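Local structure of GH127 beta-L-arabinofuranoside (Geobacillus stearothermophilus, 4QK0) at residues 112-115 / 116-120; 168-171 / 172-176; 120-123 / 124-128; 53-56 / 57-61. The protein probably hydrolyses beta-L-arabinofuranosides, releasing L-arabinose as a glycoside hydrolase of family GH127. One frame throughout, in Å; residues are numbered along the deposited sequence.

Contact 1. Residues 112-115 / 116-120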
loop_
_atom_site.group_PDB
_atom_site.type_symbol
_atom_site.label_atom_id
_atom_site.label_comp_id
_atom_site.label_asym_id
_atom_site.label_seq_id
_atom_site.Cartn_x
_atom_site.Cartn_y
_atom_site.Cartn_z
ATOM N N ALA A 112 -40.477 -12.168 18.421
ATOM C CA ALA A 112 -40.168 -10.945 17.630
ATOM C C ALA A 112 -40.657 -11.081 16.208
ATOM O O ALA A 112 -40.737 -10.108 15.461
ATOM C CB ALA A 112 -38.669 -10.700 17.623
ATOM N N GLN A 113 -40.919 -12.308 15.769
ATOM C CA GLN A 113 -41.324 -12.535 14.357
ATOM C C GLN A 113 -42.715 -11.933 14.034
ATOM O O GLN A 113 -43.672 -12.084 14.808
ATOM C CB GLN A 113 -41.367 -14.036 14.045
ATOM C CG GLN A 113 -41.620 -14.337 12.572
ATOM C CD GLN A 113 -41.450 -15.802 12.261
ATOM O OE1 GLN A 113 -41.738 -16.616 13.096
ATOM N NE2 GLN A 113 -40.889 -16.133 11.087
ATOM N N GLN A 114 -42.805 -11.203 12.926
ATOM C CA GLN A 114 -44.056 -10.602 12.485
ATOM C C GLN A 114 -45.029 -11.713 12.050
ATOM O O GLN A 114 -44.619 -12.814 11.744
ATOM C CB GLN A 114 -43.789 -9.585 11.363
ATOM C CG GLN A 114 -43.099 -8.307 11.876
ATOM C CD GLN A 114 -42.841 -7.277 10.780
ATOM O OE1 GLN A 114 -43.446 -7.324 9.710
ATOM N NE2 GLN A 114 -41.908 -6.330 11.041
ATOM N N PRO A 115 -46.324 -11.419 12.024
ATOM C CA PRO A 115 -47.300 -12.416 11.602
ATOM C C PRO A 115 -47.063 -12.973 10.197
ATOM O O PRO A 115 -47.462 -14.080 9.914
ATOM C CB PRO A 115 -48.625 -11.642 11.619
ATOM C CG PRO A 115 -48.391 -10.446 12.478
ATOM C CD PRO A 115 -46.936 -10.122 12.366
ATOM N N ASP A 116 -46.486 -12.188 9.291
ATOM C CA ASP A 116 -46.293 -12.704 7.927
ATOM C C ASP A 116 -45.010 -13.521 7.785
ATOM O O ASP A 116 -44.774 -14.054 6.728
ATOM C CB ASP A 116 -46.350 -11.581 6.881
ATOM C CG ASP A 116 -45.249 -10.534 7.061
ATOM O OD1 ASP A 116 -44.328 -10.776 7.850
ATOM O OD2 ASP A 116 -45.334 -9.480 6.386
ATOM N N GLY A 117 -44.242 -13.682 8.866
ATOM C CA GLY A 117 -42.992 -14.431 8.816
ATOM C C GLY A 117 -41.679 -13.595 8.847
ATOM O O GLY A 117 -40.651 -14.095 9.255
ATOM N N TYR A 118 -41.760 -12.314 8.544
ATOM C CA TYR A 118 -40.613 -11.394 8.631
ATOM C C TYR A 118 -40.038 -11.287 10.040
ATOM O O TYR A 118 -40.769 -11.079 11.005
ATOM C CB TYR A 118 -41.048 -10.026 8.155
ATOM C CG TYR A 118 -39.929 -9.062 7.935
ATOM C CD1 TYR A 118 -39.112 -9.162 6.804
ATOM C CD2 TYR A 118 -39.767 -7.951 8.770
ATOM C CE1 TYR A 118 -38.097 -8.233 6.557
ATOM C CE2 TYR A 118 -38.768 -7.019 8.541
ATOM C CZ TYR A 118 -37.919 -7.163 7.436
ATOM O OH TYR A 118 -36.903 -6.274 7.208
ATOM N N LEU A 119 -38.719 -11.466 10.132
ATOM C CA LEU A 119 -37.980 -11.366 11.391
ATOM C C LEU A 119 -36.717 -10.489 11.190
ATOM O O LEU A 119 -35.658 -10.952 10.658
ATOM C CB LEU A 119 -37.517 -12.730 11.816
ATOM C CG LEU A 119 -37.377 -13.075 13.299
ATOM C CD1 LEU A 119 -36.305 -14.111 13.476
ATOM C CD2 LEU A 119 -37.146 -11.916 14.222
ATOM N N ASN A 120 -36.820 -9.238 11.604
ATOM C CA ASN A 120 -35.699 -8.297 11.425
ATOM C C ASN A 120 -35.885 -7.147 12.383
ATOM O O ASN A 120 -36.869 -6.408 12.269
ATOM C CB ASN A 120 -35.639 -7.797 9.989
ATOM C CG ASN A 120 -34.428 -6.913 9.726
ATOM O OD1 ASN A 120 -34.378 -5.762 10.141
ATOM N ND2 ASN A 120 -33.449 -7.458 9.030
HETATM O O HOH W 1 -39.223 -8.748 13.369
#
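A type I beta turn from Gln114 to Gly117 reverses the chain just after helix 96-112, and the bond that closes it runs from Gly117 N to Gln114 O at 3.0 Å. One step further from the tip, Gln114 N donates to Tyr118 O at 2.8 Å. Gln113 adds a side-chain rung: with CG anti to the backbone N (chi1 -173°) and the chain extended, NE2 reaches the other arm and gives Gly117 O a bond of 2.8 Å that is nearly straight (167°). The acceptor lies in the amide plane, and a second bond from NE2 to Ile166 O helps fix the rotation of the amide. The turn lies in the connection between helices 96-112 and 122-126 of a catalytic domain whose family is expected to form an (alpha/alpha)6 barrel. It contains an Asx turn, in which Asp116 OD1 accepts Tyr118 N at 3.1 Å on its anti side, while OD2 pairs with Arg131. Gln114 and Tyr118 run side by side. The amide is turned 56° from the ring, and NE2 sits at the ring edge, 3.5 Å from Tyr118 CD2, on its way to a bond with Thr124; Tyr118 OH is held by Glu140. At the base of the loop Leu119 CD2 rests on Ala112 CB at 3.9 Å, beside a water that donates to Ala112 O and accepts from Asn120 N.

Contact 2. Residues 168-171 / 172-176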
loop_
_atom_site.group_PDB
_atom_site.type_symbol
_atom_site.label_atom_id
_atom_site.label_comp_id
_atom_site.label_asym_id
_atom_site.label_seq_id
_atom_site.Cartn_x
_atom_site.Cartn_y
_atom_site.Cartn_z
ATOM N N CYS A 168 -38.699 -21.445 8.585
ATOM C CA CYS A 168 -39.455 -21.825 7.374
ATOM C C CYS A 168 -40.528 -20.843 7.086
ATOM O O CYS A 168 -40.832 -20.580 5.915
ATOM C CB CYS A 168 -40.083 -23.226 7.511
ATOM S SG CYS A 168 -38.925 -24.592 7.338
ATOM N N LYS A 169 -41.132 -20.263 8.129
ATOM C CA LYS A 169 -42.131 -19.216 7.906
ATOM C C LYS A 169 -41.491 -18.007 7.236
ATOM O O LYS A 169 -42.047 -17.441 6.306
ATOM C CB LYS A 169 -42.807 -18.765 9.204
ATOM C CG LYS A 169 -43.982 -19.616 9.621
ATOM C CD LYS A 169 -44.493 -19.331 11.046
ATOM C CE LYS A 169 -45.684 -18.406 11.038
ATOM N NZ LYS A 169 -45.369 -17.043 10.516
ATOM N N TYR A 170 -40.309 -17.618 7.697
ATOM C CA TYR A 170 -39.614 -16.473 7.091
ATOM C C TYR A 170 -39.192 -16.857 5.660
ATOM O O TYR A 170 -39.462 -16.118 4.713
ATOM C CB TYR A 170 -38.423 -16.068 7.972
ATOM C CG TYR A 170 -37.769 -14.743 7.669
ATOM C CD1 TYR A 170 -38.236 -13.901 6.700
ATOM C CD2 TYR A 170 -36.685 -14.319 8.422
ATOM C CE1 TYR A 170 -37.635 -12.689 6.440
ATOM C CE2 TYR A 170 -36.066 -13.082 8.205
ATOM C CZ TYR A 170 -36.535 -12.276 7.212
ATOM O OH TYR A 170 -35.955 -11.061 6.970
ATOM N N ALA A 171 -38.593 -18.032 5.486
ATOM C CA ALA A 171 -38.168 -18.469 4.122
ATOM C C ALA A 171 -39.356 -18.479 3.125
ATOM O O ALA A 171 -39.258 -18.015 1.981
ATOM C CB ALA A 171 -37.531 -19.842 4.200
ATOM N N ASP A 172 -40.508 -18.953 3.590
ATOM C CA ASP A 172 -41.725 -18.923 2.745
ATOM C C ASP A 172 -42.114 -17.505 2.424
ATOM O O ASP A 172 -42.444 -17.204 1.262
ATOM C CB ASP A 172 -42.930 -19.628 3.431
ATOM C CG ASP A 172 -42.677 -21.111 3.706
ATOM O OD1 ASP A 172 -41.817 -21.737 3.046
ATOM O OD2 ASP A 172 -43.320 -21.628 4.648
ATOM N N TYR A 173 -42.105 -16.626 3.432
ATOM C CA TYR A 173 -42.447 -15.219 3.176
ATOM C C TYR A 173 -41.483 -14.640 2.146
ATOM O O TYR A 173 -41.901 -13.994 1.148
ATOM C CB TYR A 173 -42.439 -14.404 4.475
ATOM C CG TYR A 173 -42.612 -12.931 4.237
ATOM C CD1 TYR A 173 -43.684 -12.439 3.527
ATOM C CD2 TYR A 173 -41.627 -12.011 4.676
ATOM C CE1 TYR A 173 -43.792 -11.082 3.256
ATOM C CE2 TYR A 173 -41.719 -10.651 4.407
ATOM C CZ TYR A 173 -42.763 -10.187 3.700
ATOM O OH TYR A 173 -42.847 -8.831 3.455
ATOM N N ILE A 174 -40.186 -14.905 2.329
ATOM C CA ILE A 174 -39.186 -14.383 1.381
ATOM C C ILE A 174 -39.499 -14.840 -0.071
ATOM O O ILE A 174 -39.363 -14.102 -1.023
ATOM C CB ILE A 174 -37.780 -14.835 1.807
ATOM C CG1 ILE A 174 -37.349 -14.055 3.065
ATOM C CG2 ILE A 174 -36.762 -14.671 0.659
ATOM C CD1 ILE A 174 -36.148 -14.660 3.720
ATOM N N GLY A 175 -39.928 -16.085 -0.182
ATOM C CA GLY A 175 -40.358 -16.685 -1.457
ATOM C C GLY A 175 -41.530 -15.988 -2.100
ATOM O O GLY A 175 -41.607 -15.926 -3.298
ATOM N N THR A 176 -42.438 -15.421 -1.294
ATOM C CA THR A 176 -43.523 -14.653 -1.876
ATOM C C THR A 176 -43.039 -13.313 -2.348
ATOM O O THR A 176 -43.574 -12.771 -3.311
ATOM C CB THR A 176 -44.729 -14.448 -0.924
ATOM O OG1 THR A 176 -44.364 -13.639 0.205
ATOM C CG2 THR A 176 -45.292 -15.820 -0.413
#
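Four successive i to i+4 bonds carry the backbone through this part of helix 162-177, from Asp172 N to Cys168 O at 2.9 Å as far as Gly175 N to Ala171 O at 3.0 Å. The segment is ordinary alpha-helix within the helical catalytic domain, and its side chains divide among several neighbours. Tyr170 and Ile174, one turn apart, make the main side-chain contact. The tyrosine has CG anti to the backbone N (chi1 -167°), which swings the ring along the helix until Ile174 CD1 lies over one face. This is a CH-pi contact, with CD1 4.0 Å from the centroid of the Tyr170 ring and 28° off its normal; Ile174 CG1 comes within 3.7 Å of Tyr170 CE1. Ile174 also packs against Leu213 and Phe217 of helix 208-220. Asp172 turns the other way. Its carboxylate folds back over the carbonyl of Cys168, bringing OD2 to 3.0 Å from Cys168 O, although two acceptors can share no hydrogen there. What secures the group is a hydrogen bond between Asp172 OD1 and Tyr210 OH. Shortening Asp172 to an alanine is likely to leave the Tyr210 hydroxyl without that mate, and so remove a polar tie between helices 162-177 and 208-220. Tyr173 directs its hydroxyl to Trp132 NE1, and its ring presents an edge to Tyr170, CD2 standing 4.4 Å from Tyr170 CD1. At the far end of the segment, Thr176 OG1 donates to Tyr173 O at 2.7 Å, in the carbonyl plane and on a lone pair.

Contact 3. Residues 120-123 / 124-128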
loop_
_atom_site.group_PDB
_atom_site.type_symbol
_atom_site.label_atom_id
_atom_site.label_comp_id
_atom_site.label_asym_id
_atom_site.label_seq_id
_atom_site.Cartn_x
_atom_site.Cartn_y
_atom_site.Cartn_z
ATOM N N ASN A 120 -36.820 -9.238 11.604
ATOM C CA ASN A 120 -35.699 -8.297 11.425
ATOM C C ASN A 120 -35.885 -7.147 12.383
ATOM O O ASN A 120 -36.869 -6.408 12.269
ATOM C CB ASN A 120 -35.639 -7.797 9.989
ATOM C CG ASN A 120 -34.428 -6.913 9.726
ATOM O OD1 ASN A 120 -34.378 -5.762 10.141
ATOM N ND2 ASN A 120 -33.449 -7.458 9.030
ATOM N N THR A 121 -34.955 -7.005 13.323
ATOM C CA THR A 121 -35.118 -5.995 14.363
ATOM C C THR A 121 -35.015 -4.582 13.840
ATOM O O THR A 121 -35.842 -3.725 14.181
ATOM C CB THR A 121 -34.152 -6.204 15.519
ATOM O OG1 THR A 121 -32.812 -6.138 15.031
ATOM C CG2 THR A 121 -34.396 -7.542 16.169
ATOM N N TYR A 122 -34.082 -4.337 12.927
ATOM C CA TYR A 122 -33.888 -3.002 12.408
ATOM C C TYR A 122 -35.113 -2.453 11.720
ATOM O O TYR A 122 -35.511 -1.305 11.941
ATOM C CB TYR A 122 -32.718 -3.023 11.443
ATOM C CG TYR A 122 -32.396 -1.683 10.802
ATOM C CD1 TYR A 122 -32.988 -1.319 9.620
ATOM C CD2 TYR A 122 -31.471 -0.798 11.381
ATOM C CE1 TYR A 122 -32.707 -0.090 9.025
ATOM C CE2 TYR A 122 -31.167 0.424 10.794
ATOM C CZ TYR A 122 -31.797 0.770 9.616
ATOM O OH TYR A 122 -31.577 1.978 9.037
ATOM N N TYR A 123 -35.730 -3.269 10.868
ATOM C CA TYR A 123 -36.981 -2.852 10.171
ATOM C C TYR A 123 -38.268 -3.086 10.949
ATOM O O TYR A 123 -39.328 -2.865 10.446
ATOM C CB TYR A 123 -37.070 -3.551 8.834
ATOM C CG TYR A 123 -36.150 -2.941 7.818
ATOM C CD1 TYR A 123 -36.397 -1.679 7.307
ATOM C CD2 TYR A 123 -35.008 -3.613 7.406
ATOM C CE1 TYR A 123 -35.550 -1.122 6.360
ATOM C CE2 TYR A 123 -34.170 -3.085 6.474
ATOM C CZ TYR A 123 -34.424 -1.838 5.979
ATOM O OH TYR A 123 -33.578 -1.342 5.028
ATOM N N THR A 124 -38.169 -3.606 12.144
ATOM C CA THR A 124 -39.316 -3.651 13.046
ATOM C C THR A 124 -39.290 -2.476 14.006
ATOM O O THR A 124 -40.301 -1.874 14.215
ATOM C CB THR A 124 -39.343 -4.936 13.867
ATOM O OG1 THR A 124 -39.438 -6.067 12.967
ATOM C CG2 THR A 124 -40.519 -4.918 14.828
ATOM N N ILE A 125 -38.116 -2.083 14.480
ATOM C CA ILE A 125 -38.001 -1.014 15.474
ATOM C C ILE A 125 -37.609 0.330 14.877
ATOM O O ILE A 125 -38.276 1.333 15.079
ATOM C CB ILE A 125 -36.891 -1.341 16.435
ATOM C CG1 ILE A 125 -37.241 -2.559 17.249
ATOM C CG2 ILE A 125 -36.592 -0.144 17.308
ATOM C CD1 ILE A 125 -36.015 -3.172 17.866
ATOM N N LYS A 126 -36.537 0.346 14.113
ATOM C CA LYS A 126 -36.007 1.610 13.622
ATOM C C LYS A 126 -36.642 2.171 12.358
ATOM O O LYS A 126 -36.803 3.373 12.278
ATOM C CB LYS A 126 -34.525 1.511 13.387
ATOM C CG LYS A 126 -33.911 2.869 13.036
ATOM C CD LYS A 126 -32.498 2.941 13.537
ATOM C CE LYS A 126 -31.812 4.178 13.030
ATOM N NZ LYS A 126 -30.377 4.022 13.384
ATOM N N GLU A 127 -36.938 1.333 11.360
ATOM C CA GLU A 127 -37.564 1.816 10.139
ATOM C C GLU A 127 -38.718 0.947 9.798
ATOM O O GLU A 127 -38.732 0.354 8.740
ATOM C CB GLU A 127 -36.579 1.830 8.985
ATOM C CG GLU A 127 -35.320 2.562 9.335
ATOM C CD GLU A 127 -35.302 3.975 8.804
ATOM O OE1 GLU A 127 -35.064 4.860 9.656
ATOM O OE2 GLU A 127 -35.584 4.234 7.603
ATOM N N PRO A 128 -39.691 0.854 10.717
ATOM C CA PRO A 128 -40.910 0.127 10.412
ATOM C C PRO A 128 -41.430 0.506 9.049
ATOM O O PRO A 128 -41.352 1.679 8.651
ATOM C CB PRO A 128 -41.921 0.611 11.478
ATOM C CG PRO A 128 -41.108 1.265 12.543
ATOM C CD PRO A 128 -39.802 1.671 11.937
HETATM O O HOH W 1 -39.223 -8.748 13.369
#
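Thr124 OG1 donates to Asn120 O at 2.7 Å, approaching from above the carbonyl plane, and this bond marks the tightly knit end of the short helix 122-126. The threonine holds OG1 beside its own backbone N (chi1 -61°), pointing back at the residue four before it. Asn120 also caps the helix start: its OD1 accepts Tyr123 N at 2.9 Å and 169°. Here, too, Thr121 O takes both Thr124 N and Ile125 N. The other end is more open. Tyr122 O accepts Lys126 N and, through a wider pi-type turn, Glu127 N at 3.1 Å. The exposed Lys126 passes obliquely by the Tyr122 ring, CB over the rim of one face and CD 4.0 Å from Tyr122 CE2. Glu127 runs alongside the same ring, with CG 3.7 Å from Tyr122 CE1, and its carbonyl O meets Tyr123 CD1 at 3.4 Å, at the edge of that ring. Exposed Pro128 adds a CA-H...O contact, its CA 3.4 Å from Tyr123 O. A valine in place of Thr124 would probably leave Asn120 O without its hydroxyl donor and take from the neighbouring water one of its two acceptors. As deposited, that water donates to Thr124 OG1 at 2.7 Å and Gln114 NE2 is the third partner, which implies a hydroxyl gripped from three directions and fixed in rotation, its one hydrogen committed to Asn120 O.

Contact 4. Residues 53-56 / 57-61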
loop_
_atom_site.group_PDB
_atom_site.type_symbol
_atom_site.label_atom_id
_atom_site.label_comp_id
_atom_site.label_asym_id
_atom_site.label_seq_id
_atom_site.Cartn_x
_atom_site.Cartn_y
_atom_site.Cartn_z
ATOM N N HIS A 53 -26.144 -4.736 22.137
ATOM C CA HIS A 53 -27.607 -4.694 22.088
ATOM C C HIS A 53 -28.231 -5.785 21.182
ATOM O O HIS A 53 -29.385 -5.663 20.757
ATOM C CB HIS A 53 -28.109 -3.299 21.625
ATOM C CG HIS A 53 -28.249 -2.296 22.727
ATOM N ND1 HIS A 53 -29.465 -1.982 23.294
ATOM C CD2 HIS A 53 -27.333 -1.523 23.355
ATOM C CE1 HIS A 53 -29.291 -1.080 24.241
ATOM N NE2 HIS A 53 -28.007 -0.778 24.292
ATOM N N ALA A 54 -27.511 -6.832 20.874
ATOM C CA ALA A 54 -28.009 -7.740 19.834
ATOM C C ALA A 54 -29.273 -8.470 20.318
ATOM O O ALA A 54 -30.218 -8.661 19.548
ATOM C CB ALA A 54 -26.933 -8.736 19.393
ATOM N N ILE A 55 -29.258 -8.886 21.575
ATOM C CA ILE A 55 -30.397 -9.600 22.170
ATOM C C ILE A 55 -31.498 -8.579 22.497
ATOM O O ILE A 55 -32.682 -8.805 22.227
ATOM C CB ILE A 55 -29.983 -10.352 23.427
ATOM C CG1 ILE A 55 -28.929 -11.420 23.128
ATOM C CG2 ILE A 55 -31.187 -10.980 24.131
ATOM C CD1 ILE A 55 -29.414 -12.551 22.259
ATOM N N GLU A 56 -31.075 -7.448 23.043
ATOM C CA GLU A 56 -31.971 -6.390 23.409
ATOM C C GLU A 56 -32.834 -5.975 22.229
ATOM O O GLU A 56 -34.041 -5.740 22.363
ATOM C CB GLU A 56 -31.166 -5.204 24.007
ATOM C CG GLU A 56 -31.994 -4.115 24.660
ATOM C CD GLU A 56 -32.925 -4.633 25.748
ATOM O OE1 GLU A 56 -32.737 -5.782 26.253
ATOM O OE2 GLU A 56 -33.867 -3.881 26.086
ATOM N N ASN A 57 -32.235 -5.836 21.058
ATOM C CA ASN A 57 -33.009 -5.462 19.872
ATOM C C ASN A 57 -34.207 -6.451 19.659
ATOM O O ASN A 57 -35.226 -6.047 19.196
ATOM C CB ASN A 57 -32.141 -5.443 18.618
ATOM C CG ASN A 57 -31.172 -4.248 18.556
ATOM O OD1 ASN A 57 -31.392 -3.201 19.149
ATOM N ND2 ASN A 57 -30.120 -4.411 17.763
ATOM N N PHE A 58 -34.022 -7.739 19.917
ATOM C CA PHE A 58 -35.118 -8.717 19.734
ATOM C C PHE A 58 -36.155 -8.585 20.834
ATOM O O PHE A 58 -37.349 -8.705 20.583
ATOM C CB PHE A 58 -34.615 -10.152 19.727
ATOM C CG PHE A 58 -33.930 -10.538 18.461
ATOM C CD1 PHE A 58 -34.657 -10.800 17.309
ATOM C CD2 PHE A 58 -32.547 -10.634 18.417
ATOM C CE1 PHE A 58 -34.022 -11.136 16.126
ATOM C CE2 PHE A 58 -31.910 -10.985 17.251
ATOM C CZ PHE A 58 -32.633 -11.215 16.101
ATOM N N ARG A 59 -35.697 -8.290 22.050
ATOM C CA ARG A 59 -36.615 -7.954 23.108
ATOM C C ARG A 59 -37.511 -6.807 22.727
ATOM O O ARG A 59 -38.739 -6.877 22.916
ATOM C CB ARG A 59 -35.868 -7.567 24.364
ATOM C CG ARG A 59 -35.417 -8.756 25.139
ATOM C CD ARG A 59 -35.314 -8.444 26.614
ATOM N NE ARG A 59 -34.545 -9.519 27.159
ATOM C CZ ARG A 59 -33.219 -9.534 27.228
ATOM N NH1 ARG A 59 -32.496 -8.478 26.851
ATOM N NH2 ARG A 59 -32.629 -10.617 27.699
ATOM N N ILE A 60 -36.906 -5.713 22.261
ATOM C CA ILE A 60 -37.693 -4.548 21.906
ATOM C C ILE A 60 -38.665 -4.952 20.830
ATOM O O ILE A 60 -39.858 -4.642 20.876
ATOM C CB ILE A 60 -36.788 -3.396 21.468
ATOM C CG1 ILE A 60 -35.900 -2.958 22.663
ATOM C CG2 ILE A 60 -37.616 -2.235 20.964
ATOM C CD1 ILE A 60 -34.753 -2.029 22.286
ATOM N N ALA A 61 -38.169 -5.684 19.853
ATOM C CA ALA A 61 -39.012 -6.056 18.718
ATOM C C ALA A 61 -40.165 -6.955 19.154
ATOM O O ALA A 61 -41.179 -6.965 18.517
ATOM C CB ALA A 61 -38.172 -6.742 17.630
HETATM O O HOH W 2 -31.297 -1.588 21.338
HETATM O O HOH W 3 -29.869 -7.577 16.877
#
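Glu56 carries CG anti to its backbone N (chi1 -170°) and then bends at chi2 (55°), a course that brings its carboxylate across the extended side chain of Arg59. The result is an i to i+3 salt bridge on the helix 54-61: Arg59 NH1 donates to Glu56 OE1 at 2.8 Å. The carboxylate oxygen sits at the edge of the guanidinium, in its plane, although the two flat groups are turned 39° apart. Ile55 CG2 lies over a face of that guanidinium, 3.9 Å from Arg59 NH1. The second carboxylate oxygen, OE2, is bonded to Ser65, so Glu56 has partners at both oxygens. Ile60 crosses the glutamate at about a right angle, with CG1 3.4 Å from Glu56 O. On another side of the helix Phe58 places CD2 3.3 Å from Ala54 O and sends its ring between helices 76-92 and 96-112. The first turn closes with Asn57 N to His53 O at 2.9 Å. Asn57 has partners beyond the helix as well, ND2 bonding Tyr70 O and a water that donates to Ala54 O, while a second water donates to Asn57 OD1 at 2.7 Å and accepts a weak bond from His53 ND1.

The four contacts show how local motifs, each spanning nine residues, become one surface region of the catalytic domain, with centres about 28 to 30 Å from the centre of the chain. Contact 1 is the hub. It shares Asn120 and a water with contact 3, their centres about 10 Å apart, and stands equally far from contact 2, where Gly117 O meets Tyr170 CB at 3.2 Å. Contact 4, about 14 Å from contact 1 between centres, touches it through Leu119 CD2 and Phe58 CE1 at 3.7 Å. It also packs on contact 3, with Ile125 CD1 3.3 Å from Asn57 O. Contacts 2 and 4 do not touch; their nearest atoms are about 8 Å apart.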